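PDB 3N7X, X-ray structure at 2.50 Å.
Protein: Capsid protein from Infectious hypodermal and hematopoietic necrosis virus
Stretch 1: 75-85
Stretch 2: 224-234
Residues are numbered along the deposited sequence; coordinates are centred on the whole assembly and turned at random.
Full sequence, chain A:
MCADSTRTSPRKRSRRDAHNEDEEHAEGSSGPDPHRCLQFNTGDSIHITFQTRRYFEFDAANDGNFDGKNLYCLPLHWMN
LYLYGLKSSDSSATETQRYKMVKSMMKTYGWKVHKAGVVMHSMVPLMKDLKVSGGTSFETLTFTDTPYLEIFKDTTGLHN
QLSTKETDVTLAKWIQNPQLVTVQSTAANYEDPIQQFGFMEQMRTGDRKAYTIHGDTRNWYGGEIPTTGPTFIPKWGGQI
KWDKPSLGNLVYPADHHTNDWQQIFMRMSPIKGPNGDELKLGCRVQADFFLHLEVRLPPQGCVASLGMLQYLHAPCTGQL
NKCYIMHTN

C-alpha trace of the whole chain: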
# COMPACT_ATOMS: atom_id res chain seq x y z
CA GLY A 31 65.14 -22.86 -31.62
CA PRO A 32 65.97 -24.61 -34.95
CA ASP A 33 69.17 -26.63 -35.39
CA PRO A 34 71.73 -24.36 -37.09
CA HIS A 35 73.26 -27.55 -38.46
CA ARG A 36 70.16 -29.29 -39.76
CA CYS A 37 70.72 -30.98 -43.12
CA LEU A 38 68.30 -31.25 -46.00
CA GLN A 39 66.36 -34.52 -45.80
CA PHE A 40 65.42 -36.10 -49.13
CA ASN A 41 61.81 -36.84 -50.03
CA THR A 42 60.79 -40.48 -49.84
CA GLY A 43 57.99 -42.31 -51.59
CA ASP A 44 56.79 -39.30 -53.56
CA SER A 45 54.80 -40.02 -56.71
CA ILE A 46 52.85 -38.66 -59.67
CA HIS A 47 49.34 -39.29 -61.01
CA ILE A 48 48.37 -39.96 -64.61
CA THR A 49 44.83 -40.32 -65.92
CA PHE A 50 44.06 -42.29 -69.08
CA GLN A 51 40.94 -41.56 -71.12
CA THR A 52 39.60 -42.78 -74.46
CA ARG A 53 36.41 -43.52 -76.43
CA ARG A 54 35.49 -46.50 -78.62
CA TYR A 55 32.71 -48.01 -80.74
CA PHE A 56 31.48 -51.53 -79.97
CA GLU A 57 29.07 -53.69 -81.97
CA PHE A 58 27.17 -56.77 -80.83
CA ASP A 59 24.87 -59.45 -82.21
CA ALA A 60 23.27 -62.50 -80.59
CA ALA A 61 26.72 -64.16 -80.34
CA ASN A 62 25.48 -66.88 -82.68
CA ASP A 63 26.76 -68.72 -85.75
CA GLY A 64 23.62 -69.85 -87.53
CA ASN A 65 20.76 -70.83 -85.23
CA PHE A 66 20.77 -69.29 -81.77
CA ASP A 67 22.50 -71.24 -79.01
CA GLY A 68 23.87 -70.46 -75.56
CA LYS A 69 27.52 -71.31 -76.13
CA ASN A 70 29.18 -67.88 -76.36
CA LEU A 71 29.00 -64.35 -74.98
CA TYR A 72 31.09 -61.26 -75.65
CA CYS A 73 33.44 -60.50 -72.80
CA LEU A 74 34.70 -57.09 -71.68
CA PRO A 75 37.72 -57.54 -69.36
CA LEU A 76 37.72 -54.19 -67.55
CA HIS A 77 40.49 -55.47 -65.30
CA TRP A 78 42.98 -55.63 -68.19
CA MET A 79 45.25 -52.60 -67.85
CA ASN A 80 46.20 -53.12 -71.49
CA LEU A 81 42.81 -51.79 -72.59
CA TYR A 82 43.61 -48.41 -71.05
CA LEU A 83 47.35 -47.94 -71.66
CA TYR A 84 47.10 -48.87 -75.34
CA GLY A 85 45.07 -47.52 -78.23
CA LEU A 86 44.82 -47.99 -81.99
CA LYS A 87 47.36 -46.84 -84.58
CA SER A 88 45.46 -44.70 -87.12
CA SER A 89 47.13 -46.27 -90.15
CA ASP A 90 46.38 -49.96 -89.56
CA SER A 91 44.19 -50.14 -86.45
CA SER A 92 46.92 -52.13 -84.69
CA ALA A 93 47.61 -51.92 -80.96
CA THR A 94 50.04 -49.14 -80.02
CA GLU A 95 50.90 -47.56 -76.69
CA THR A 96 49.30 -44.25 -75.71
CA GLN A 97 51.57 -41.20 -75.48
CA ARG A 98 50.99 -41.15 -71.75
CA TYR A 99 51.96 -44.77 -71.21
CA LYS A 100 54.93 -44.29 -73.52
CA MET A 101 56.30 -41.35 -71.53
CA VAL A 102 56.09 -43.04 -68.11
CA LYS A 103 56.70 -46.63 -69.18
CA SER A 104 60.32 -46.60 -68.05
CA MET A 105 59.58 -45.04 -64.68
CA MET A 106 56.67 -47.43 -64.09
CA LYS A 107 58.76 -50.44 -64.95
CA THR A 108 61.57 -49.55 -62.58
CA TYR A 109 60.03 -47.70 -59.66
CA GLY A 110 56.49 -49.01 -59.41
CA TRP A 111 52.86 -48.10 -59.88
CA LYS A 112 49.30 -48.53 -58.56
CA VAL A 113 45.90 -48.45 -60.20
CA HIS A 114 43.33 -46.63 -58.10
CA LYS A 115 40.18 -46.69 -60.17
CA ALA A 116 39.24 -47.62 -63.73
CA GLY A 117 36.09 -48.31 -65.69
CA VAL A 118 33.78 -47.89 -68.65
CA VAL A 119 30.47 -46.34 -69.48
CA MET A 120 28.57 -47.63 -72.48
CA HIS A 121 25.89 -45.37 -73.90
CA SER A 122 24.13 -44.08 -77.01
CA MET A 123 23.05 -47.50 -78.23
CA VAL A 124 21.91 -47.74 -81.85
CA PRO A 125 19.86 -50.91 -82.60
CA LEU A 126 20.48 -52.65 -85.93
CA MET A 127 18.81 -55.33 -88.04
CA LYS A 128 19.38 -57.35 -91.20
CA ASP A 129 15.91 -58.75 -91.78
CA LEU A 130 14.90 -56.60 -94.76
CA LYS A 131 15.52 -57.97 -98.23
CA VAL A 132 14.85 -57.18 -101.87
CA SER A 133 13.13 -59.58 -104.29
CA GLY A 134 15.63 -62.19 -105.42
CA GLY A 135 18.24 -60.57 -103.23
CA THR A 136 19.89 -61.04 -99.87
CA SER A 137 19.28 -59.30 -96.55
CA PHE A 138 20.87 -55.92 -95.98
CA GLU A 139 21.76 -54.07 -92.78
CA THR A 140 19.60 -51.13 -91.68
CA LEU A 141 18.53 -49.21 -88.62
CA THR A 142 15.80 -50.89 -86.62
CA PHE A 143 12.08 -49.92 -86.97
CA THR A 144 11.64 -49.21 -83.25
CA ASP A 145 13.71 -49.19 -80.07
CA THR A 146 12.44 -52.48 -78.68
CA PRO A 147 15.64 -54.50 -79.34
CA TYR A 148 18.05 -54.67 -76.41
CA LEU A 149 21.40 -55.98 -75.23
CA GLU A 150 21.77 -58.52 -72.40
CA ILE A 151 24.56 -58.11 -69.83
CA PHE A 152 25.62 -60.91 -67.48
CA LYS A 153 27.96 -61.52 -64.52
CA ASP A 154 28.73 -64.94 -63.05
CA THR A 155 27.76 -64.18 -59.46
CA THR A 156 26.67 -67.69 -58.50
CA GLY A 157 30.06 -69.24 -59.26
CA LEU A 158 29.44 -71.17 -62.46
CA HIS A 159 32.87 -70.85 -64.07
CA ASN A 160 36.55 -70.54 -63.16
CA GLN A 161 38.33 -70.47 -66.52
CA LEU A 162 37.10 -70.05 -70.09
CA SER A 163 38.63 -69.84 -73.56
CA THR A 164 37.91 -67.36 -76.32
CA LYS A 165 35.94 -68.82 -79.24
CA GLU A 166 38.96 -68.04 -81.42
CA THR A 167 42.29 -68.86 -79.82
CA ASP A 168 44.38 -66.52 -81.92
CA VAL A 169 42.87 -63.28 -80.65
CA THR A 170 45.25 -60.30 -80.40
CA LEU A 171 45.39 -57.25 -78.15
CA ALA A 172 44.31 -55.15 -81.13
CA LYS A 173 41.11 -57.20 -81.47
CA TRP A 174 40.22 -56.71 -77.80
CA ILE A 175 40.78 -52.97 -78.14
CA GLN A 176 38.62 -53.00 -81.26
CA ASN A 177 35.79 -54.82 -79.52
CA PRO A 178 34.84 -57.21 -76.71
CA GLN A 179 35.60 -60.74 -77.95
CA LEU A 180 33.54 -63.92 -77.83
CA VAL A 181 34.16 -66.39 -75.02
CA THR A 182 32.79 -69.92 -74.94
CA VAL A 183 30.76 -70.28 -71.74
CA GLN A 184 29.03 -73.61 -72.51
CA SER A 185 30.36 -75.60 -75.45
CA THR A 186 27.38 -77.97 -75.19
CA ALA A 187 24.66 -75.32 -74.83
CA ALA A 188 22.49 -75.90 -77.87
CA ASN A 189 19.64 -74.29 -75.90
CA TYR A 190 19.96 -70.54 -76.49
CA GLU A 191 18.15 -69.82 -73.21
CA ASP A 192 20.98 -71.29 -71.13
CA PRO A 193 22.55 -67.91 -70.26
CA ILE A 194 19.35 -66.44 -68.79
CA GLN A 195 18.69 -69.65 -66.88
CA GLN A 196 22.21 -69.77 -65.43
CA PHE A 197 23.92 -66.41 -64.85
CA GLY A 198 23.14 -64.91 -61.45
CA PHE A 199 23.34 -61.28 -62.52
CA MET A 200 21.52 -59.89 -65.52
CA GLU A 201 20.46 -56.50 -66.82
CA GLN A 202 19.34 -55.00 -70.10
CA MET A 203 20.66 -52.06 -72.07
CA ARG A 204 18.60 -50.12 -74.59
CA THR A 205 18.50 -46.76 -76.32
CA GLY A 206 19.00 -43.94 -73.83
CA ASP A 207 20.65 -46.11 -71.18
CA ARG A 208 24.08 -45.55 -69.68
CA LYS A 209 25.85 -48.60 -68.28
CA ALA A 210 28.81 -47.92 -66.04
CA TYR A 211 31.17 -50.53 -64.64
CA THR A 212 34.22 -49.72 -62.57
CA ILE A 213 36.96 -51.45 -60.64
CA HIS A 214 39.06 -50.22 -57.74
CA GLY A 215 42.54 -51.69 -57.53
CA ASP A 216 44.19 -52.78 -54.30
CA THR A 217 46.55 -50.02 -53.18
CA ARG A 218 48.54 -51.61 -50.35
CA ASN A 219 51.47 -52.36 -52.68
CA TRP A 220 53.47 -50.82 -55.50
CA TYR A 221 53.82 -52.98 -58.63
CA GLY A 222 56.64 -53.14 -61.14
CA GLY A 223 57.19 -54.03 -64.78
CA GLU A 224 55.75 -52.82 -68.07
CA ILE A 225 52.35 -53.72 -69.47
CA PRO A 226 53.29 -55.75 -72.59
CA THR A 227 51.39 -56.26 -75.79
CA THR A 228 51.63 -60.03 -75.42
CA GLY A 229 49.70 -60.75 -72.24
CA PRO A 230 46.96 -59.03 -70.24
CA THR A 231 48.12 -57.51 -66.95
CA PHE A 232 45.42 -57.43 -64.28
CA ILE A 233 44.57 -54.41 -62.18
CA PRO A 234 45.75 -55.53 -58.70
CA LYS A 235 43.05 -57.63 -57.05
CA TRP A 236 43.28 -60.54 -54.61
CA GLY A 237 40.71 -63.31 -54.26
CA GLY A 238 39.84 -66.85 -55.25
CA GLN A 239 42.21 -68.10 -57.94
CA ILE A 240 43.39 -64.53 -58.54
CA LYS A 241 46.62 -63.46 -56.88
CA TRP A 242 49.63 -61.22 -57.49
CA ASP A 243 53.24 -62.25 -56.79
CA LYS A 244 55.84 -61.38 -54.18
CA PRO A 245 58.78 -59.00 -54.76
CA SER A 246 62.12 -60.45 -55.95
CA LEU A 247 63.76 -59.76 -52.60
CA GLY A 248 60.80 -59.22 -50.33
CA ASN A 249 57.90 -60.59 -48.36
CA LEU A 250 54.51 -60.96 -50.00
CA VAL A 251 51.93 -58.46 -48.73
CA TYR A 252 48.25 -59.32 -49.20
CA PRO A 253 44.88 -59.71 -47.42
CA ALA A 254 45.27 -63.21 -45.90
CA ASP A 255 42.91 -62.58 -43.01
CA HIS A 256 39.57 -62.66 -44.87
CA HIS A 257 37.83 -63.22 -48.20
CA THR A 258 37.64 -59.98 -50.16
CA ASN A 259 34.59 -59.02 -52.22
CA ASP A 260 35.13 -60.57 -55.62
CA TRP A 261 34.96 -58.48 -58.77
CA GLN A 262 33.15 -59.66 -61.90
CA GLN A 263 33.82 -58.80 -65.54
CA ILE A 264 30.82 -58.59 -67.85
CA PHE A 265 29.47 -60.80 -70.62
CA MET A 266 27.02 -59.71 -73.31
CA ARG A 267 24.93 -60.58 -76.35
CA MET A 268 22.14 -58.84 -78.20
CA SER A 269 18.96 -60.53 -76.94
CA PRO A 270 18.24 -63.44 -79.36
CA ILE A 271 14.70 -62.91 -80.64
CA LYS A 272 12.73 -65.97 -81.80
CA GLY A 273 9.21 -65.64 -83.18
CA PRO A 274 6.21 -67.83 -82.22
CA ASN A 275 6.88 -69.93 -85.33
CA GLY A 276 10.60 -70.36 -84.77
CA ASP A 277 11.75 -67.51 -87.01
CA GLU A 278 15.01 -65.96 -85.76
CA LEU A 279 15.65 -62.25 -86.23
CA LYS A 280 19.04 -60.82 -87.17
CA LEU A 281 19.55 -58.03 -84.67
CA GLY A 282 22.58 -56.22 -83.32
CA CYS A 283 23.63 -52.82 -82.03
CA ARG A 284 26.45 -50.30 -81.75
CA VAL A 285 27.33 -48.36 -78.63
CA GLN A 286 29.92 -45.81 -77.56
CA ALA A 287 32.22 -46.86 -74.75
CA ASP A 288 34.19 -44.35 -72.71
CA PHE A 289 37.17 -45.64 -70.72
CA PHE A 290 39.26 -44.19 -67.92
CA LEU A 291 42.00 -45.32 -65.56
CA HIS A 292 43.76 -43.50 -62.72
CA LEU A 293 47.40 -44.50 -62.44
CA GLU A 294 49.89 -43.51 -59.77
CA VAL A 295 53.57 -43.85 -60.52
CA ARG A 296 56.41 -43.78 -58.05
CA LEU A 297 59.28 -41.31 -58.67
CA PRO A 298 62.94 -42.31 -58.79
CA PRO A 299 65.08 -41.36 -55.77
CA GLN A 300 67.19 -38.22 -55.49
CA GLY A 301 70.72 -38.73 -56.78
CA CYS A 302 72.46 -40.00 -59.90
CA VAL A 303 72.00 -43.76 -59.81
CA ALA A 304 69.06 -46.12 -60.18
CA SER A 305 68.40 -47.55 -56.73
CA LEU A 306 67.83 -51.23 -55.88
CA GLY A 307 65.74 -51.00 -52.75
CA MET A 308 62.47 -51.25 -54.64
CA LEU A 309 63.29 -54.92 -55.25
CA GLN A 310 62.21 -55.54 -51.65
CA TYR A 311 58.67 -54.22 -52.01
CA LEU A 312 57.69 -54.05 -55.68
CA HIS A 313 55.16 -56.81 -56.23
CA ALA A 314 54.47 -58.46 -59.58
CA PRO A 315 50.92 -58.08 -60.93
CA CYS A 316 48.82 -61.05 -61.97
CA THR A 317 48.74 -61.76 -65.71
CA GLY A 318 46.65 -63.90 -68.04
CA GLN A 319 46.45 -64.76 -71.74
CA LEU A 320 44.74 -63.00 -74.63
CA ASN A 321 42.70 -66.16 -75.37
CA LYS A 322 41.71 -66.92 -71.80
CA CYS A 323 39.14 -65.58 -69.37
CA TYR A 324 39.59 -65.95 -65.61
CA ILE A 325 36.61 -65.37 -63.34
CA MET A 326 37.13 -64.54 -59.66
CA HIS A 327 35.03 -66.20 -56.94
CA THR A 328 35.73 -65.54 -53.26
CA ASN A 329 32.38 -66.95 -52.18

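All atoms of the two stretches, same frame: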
# COMPACT_ATOMS: atom_id res chain seq x y z
N PRO A 75 36.81 -57.45 -70.51
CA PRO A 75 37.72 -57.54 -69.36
C PRO A 75 38.21 -56.18 -68.87
O PRO A 75 39.33 -55.76 -69.18
CB PRO A 75 38.84 -58.41 -69.89
CG PRO A 75 38.96 -57.94 -71.31
CD PRO A 75 37.51 -57.81 -71.76
N LEU A 76 37.38 -55.50 -68.08
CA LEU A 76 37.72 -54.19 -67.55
C LEU A 76 38.95 -54.19 -66.67
O LEU A 76 39.54 -53.14 -66.43
CB LEU A 76 36.57 -53.63 -66.72
CG LEU A 76 35.25 -53.48 -67.44
CD1 LEU A 76 34.27 -52.77 -66.54
CD2 LEU A 76 35.47 -52.69 -68.72
N HIS A 77 39.33 -55.36 -66.17
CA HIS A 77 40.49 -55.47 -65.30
C HIS A 77 41.82 -55.51 -66.05
O HIS A 77 42.88 -55.49 -65.43
CB HIS A 77 40.36 -56.71 -64.41
CG HIS A 77 40.10 -57.97 -65.18
ND1 HIS A 77 40.80 -59.14 -64.96
CD2 HIS A 77 39.21 -58.24 -66.17
CE1 HIS A 77 40.36 -60.07 -65.79
NE2 HIS A 77 39.39 -59.56 -66.53
N TRP A 78 41.76 -55.59 -67.38
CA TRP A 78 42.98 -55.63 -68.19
C TRP A 78 43.53 -54.22 -68.39
O TRP A 78 42.96 -53.43 -69.14
CB TRP A 78 42.69 -56.25 -69.56
CG TRP A 78 42.43 -57.72 -69.54
CD1 TRP A 78 42.22 -58.51 -68.45
CD2 TRP A 78 42.33 -58.59 -70.68
NE1 TRP A 78 42.00 -59.81 -68.83
CE2 TRP A 78 42.06 -59.89 -70.20
CE3 TRP A 78 42.45 -58.39 -72.07
CZ2 TRP A 78 41.89 -60.99 -71.05
CZ3 TRP A 78 42.28 -59.48 -72.92
CH2 TRP A 78 42.01 -60.77 -72.40
N MET A 79 44.63 -53.92 -67.73
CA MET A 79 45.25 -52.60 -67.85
C MET A 79 45.57 -52.26 -69.30
O MET A 79 45.56 -51.10 -69.69
CB MET A 79 46.53 -52.55 -67.02
CG MET A 79 46.30 -52.63 -65.52
SD MET A 79 47.83 -52.62 -64.58
CE MET A 79 48.45 -50.96 -64.90
N ASN A 80 45.85 -53.29 -70.09
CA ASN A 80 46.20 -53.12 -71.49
C ASN A 80 45.15 -52.34 -72.26
O ASN A 80 45.48 -51.61 -73.20
CB ASN A 80 46.40 -54.48 -72.14
CG ASN A 80 47.28 -55.39 -71.32
OD1 ASN A 80 46.92 -55.79 -70.21
ND2 ASN A 80 48.45 -55.73 -71.86
N LEU A 81 43.89 -52.49 -71.88
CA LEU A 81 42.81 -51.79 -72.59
C LEU A 81 42.84 -50.29 -72.37
O LEU A 81 42.24 -49.54 -73.14
CB LEU A 81 41.45 -52.33 -72.15
CG LEU A 81 41.14 -53.80 -72.47
CD1 LEU A 81 39.74 -54.12 -72.00
CD2 LEU A 81 41.26 -54.06 -73.97
N TYR A 82 43.55 -49.84 -71.35
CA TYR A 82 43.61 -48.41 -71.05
C TYR A 82 44.93 -47.75 -71.44
O TYR A 82 44.95 -46.58 -71.84
CB TYR A 82 43.39 -48.18 -69.55
CG TYR A 82 42.14 -48.83 -68.99
CD1 TYR A 82 40.93 -48.13 -68.91
CD2 TYR A 82 42.18 -50.15 -68.53
CE1 TYR A 82 39.79 -48.73 -68.37
CE2 TYR A 82 41.05 -50.75 -67.99
CZ TYR A 82 39.86 -50.04 -67.91
OH TYR A 82 38.76 -50.65 -67.36
N LEU A 83 46.03 -48.48 -71.33
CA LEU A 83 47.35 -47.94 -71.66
C LEU A 83 47.70 -48.00 -73.14
O LEU A 83 48.68 -47.41 -73.59
CB LEU A 83 48.43 -48.65 -70.83
CG LEU A 83 48.67 -48.11 -69.42
CD1 LEU A 83 47.35 -47.85 -68.71
CD2 LEU A 83 49.52 -49.09 -68.64
N TYR A 84 46.89 -48.74 -73.90
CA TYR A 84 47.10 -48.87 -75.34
C TYR A 84 45.91 -48.30 -76.09
O TYR A 84 44.83 -48.13 -75.52
CB TYR A 84 47.27 -50.33 -75.73
CG TYR A 84 48.61 -50.91 -75.38
CD1 TYR A 84 49.67 -50.87 -76.29
CD2 TYR A 84 48.83 -51.50 -74.13
CE1 TYR A 84 50.92 -51.40 -75.96
CE2 TYR A 84 50.08 -52.03 -73.80
CZ TYR A 84 51.11 -51.98 -74.71
OH TYR A 84 52.34 -52.51 -74.39
N GLY A 85 46.12 -48.03 -77.37
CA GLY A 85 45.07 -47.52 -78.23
C GLY A 85 45.28 -48.11 -79.61
O GLY A 85 46.00 -49.10 -79.77
N GLU A 224 56.53 -53.50 -67.04
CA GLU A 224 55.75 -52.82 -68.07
C GLU A 224 54.47 -53.61 -68.30
O GLU A 224 54.28 -54.69 -67.74
CB GLU A 224 56.51 -52.80 -69.40
CG GLU A 224 57.99 -52.48 -69.33
CD GLU A 224 58.64 -52.48 -70.71
OE1 GLU A 224 58.30 -53.37 -71.53
OE2 GLU A 224 59.49 -51.60 -70.98
N ILE A 225 53.59 -53.05 -69.11
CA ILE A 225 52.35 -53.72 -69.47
C ILE A 225 52.56 -54.03 -70.94
O ILE A 225 52.34 -53.19 -71.81
CB ILE A 225 51.11 -52.81 -69.26
CG1 ILE A 225 50.77 -52.71 -67.77
CG2 ILE A 225 49.90 -53.41 -69.98
CD1 ILE A 225 51.81 -52.04 -66.94
N PRO A 226 53.01 -55.26 -71.23
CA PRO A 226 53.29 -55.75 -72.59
C PRO A 226 52.10 -55.84 -73.51
O PRO A 226 50.95 -55.65 -73.12
CB PRO A 226 53.91 -57.11 -72.33
CG PRO A 226 53.12 -57.59 -71.16
CD PRO A 226 53.11 -56.37 -70.26
N THR A 227 52.39 -56.15 -74.76
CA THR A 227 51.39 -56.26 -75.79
C THR A 227 51.03 -57.73 -75.97
O THR A 227 50.07 -58.08 -76.66
CB THR A 227 51.96 -55.73 -77.11
OG1 THR A 227 50.93 -55.68 -78.09
CG2 THR A 227 53.08 -56.64 -77.61
N THR A 228 51.80 -58.59 -75.31
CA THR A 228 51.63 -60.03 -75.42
C THR A 228 50.67 -60.69 -74.43
O THR A 228 50.04 -61.70 -74.75
CB THR A 228 52.99 -60.71 -75.26
OG1 THR A 228 53.45 -60.52 -73.92
CG2 THR A 228 54.00 -60.08 -76.22
N GLY A 229 50.58 -60.15 -73.22
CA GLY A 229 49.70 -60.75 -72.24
C GLY A 229 49.00 -59.74 -71.36
O GLY A 229 49.60 -58.75 -70.93
N PRO A 230 47.71 -59.96 -71.08
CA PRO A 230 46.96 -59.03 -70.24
C PRO A 230 47.50 -58.95 -68.81
O PRO A 230 47.78 -59.97 -68.19
CB PRO A 230 45.54 -59.58 -70.30
CG PRO A 230 45.76 -61.05 -70.43
CD PRO A 230 46.88 -61.12 -71.44
N THR A 231 47.66 -57.73 -68.31
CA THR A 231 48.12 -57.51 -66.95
C THR A 231 46.90 -57.04 -66.17
O THR A 231 46.25 -56.06 -66.53
CB THR A 231 49.23 -56.44 -66.91
OG1 THR A 231 50.36 -56.89 -67.67
CG2 THR A 231 49.67 -56.19 -65.48
N PHE A 232 46.59 -57.75 -65.09
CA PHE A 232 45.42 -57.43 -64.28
C PHE A 232 45.59 -56.29 -63.30
O PHE A 232 46.65 -56.14 -62.68
CB PHE A 232 44.96 -58.66 -63.49
CG PHE A 232 44.64 -59.86 -64.34
CD1 PHE A 232 44.53 -59.76 -65.73
CD2 PHE A 232 44.41 -61.10 -63.74
CE1 PHE A 232 44.21 -60.88 -66.50
CE2 PHE A 232 44.09 -62.22 -64.51
CZ PHE A 232 43.99 -62.11 -65.89
N ILE A 233 44.55 -55.48 -63.16
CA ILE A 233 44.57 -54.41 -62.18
C ILE A 233 44.63 -55.18 -60.86
O ILE A 233 43.83 -56.08 -60.63
CB ILE A 233 43.28 -53.57 -62.27
CG1 ILE A 233 43.33 -52.72 -63.54
CG2 ILE A 233 43.11 -52.73 -61.02
CD1 ILE A 233 42.03 -52.02 -63.88
N PRO A 234 45.59 -54.85 -59.99
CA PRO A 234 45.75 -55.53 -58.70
C PRO A 234 44.48 -55.84 -57.93
O PRO A 234 43.77 -54.95 -57.48
CB PRO A 234 46.69 -54.61 -57.94
CG PRO A 234 47.55 -54.06 -59.03
CD PRO A 234 46.53 -53.72 -60.09

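Residues 75-85 and 224-234 lie at least 141 positions apart in sequence where they touch, yet they bury 716 Å² between them. A type I turn from Pro75 to Trp78 leads into a short helix, and the second stretch, extended from Gly229 to Ile233, runs past this junction. The backbones meet in a single bridge at Trp78 and Phe232: Ile233 N donates to His77 O (2.8 Å) and Met79 N to Thr231 O (2.9 Å).

At the bridge, the CA-to-CB bonds of Trp78 and Phe232 both point away from the other stretch, but their rings come back to meet. Trp78 makes a flat floor on which Pro230 sits, its CB 3.5 Å from the centroid of the five-membered ring and nearly over it; the compact pyrrolidine brings an apolar bump flush against the indole. Phe232 lies nearly parallel to the same five-membered ring but slid aside, with CE1 3.4 Å from Trp78 NE1, while His77 ND1 lies over one face of the Phe232 ring, 3.9 Å from CD1.

Met79 points toward the second stretch and fills the space between Ile225 and Ile233. The unbranched Met79 chain is long enough to touch both, its CG packing 3.6 Å from Ile233 CG1 and its CE 4.1 Å from Ile225 CD1. Ile225 in turn projects into a hollow lined by Met79, Asn80, Leu83 and Tyr84, its CG1 3.9 Å from Leu83 CD2 and its CG2 4.1 Å from Tyr84 CE2.

Polar groups are matched within this packing. The Asn80 amide uses both ends: OD1 accepts from Thr231 N (2.8 Å), and ND2 makes a weak hydrogen bond to Gly229 O (3.4 Å) while lying 2.8 Å from Pro226 O. Tyr84, just beyond the helix, reaches far enough for its OH to donate to Ile225 O (2.7 Å), which lies near the ring plane.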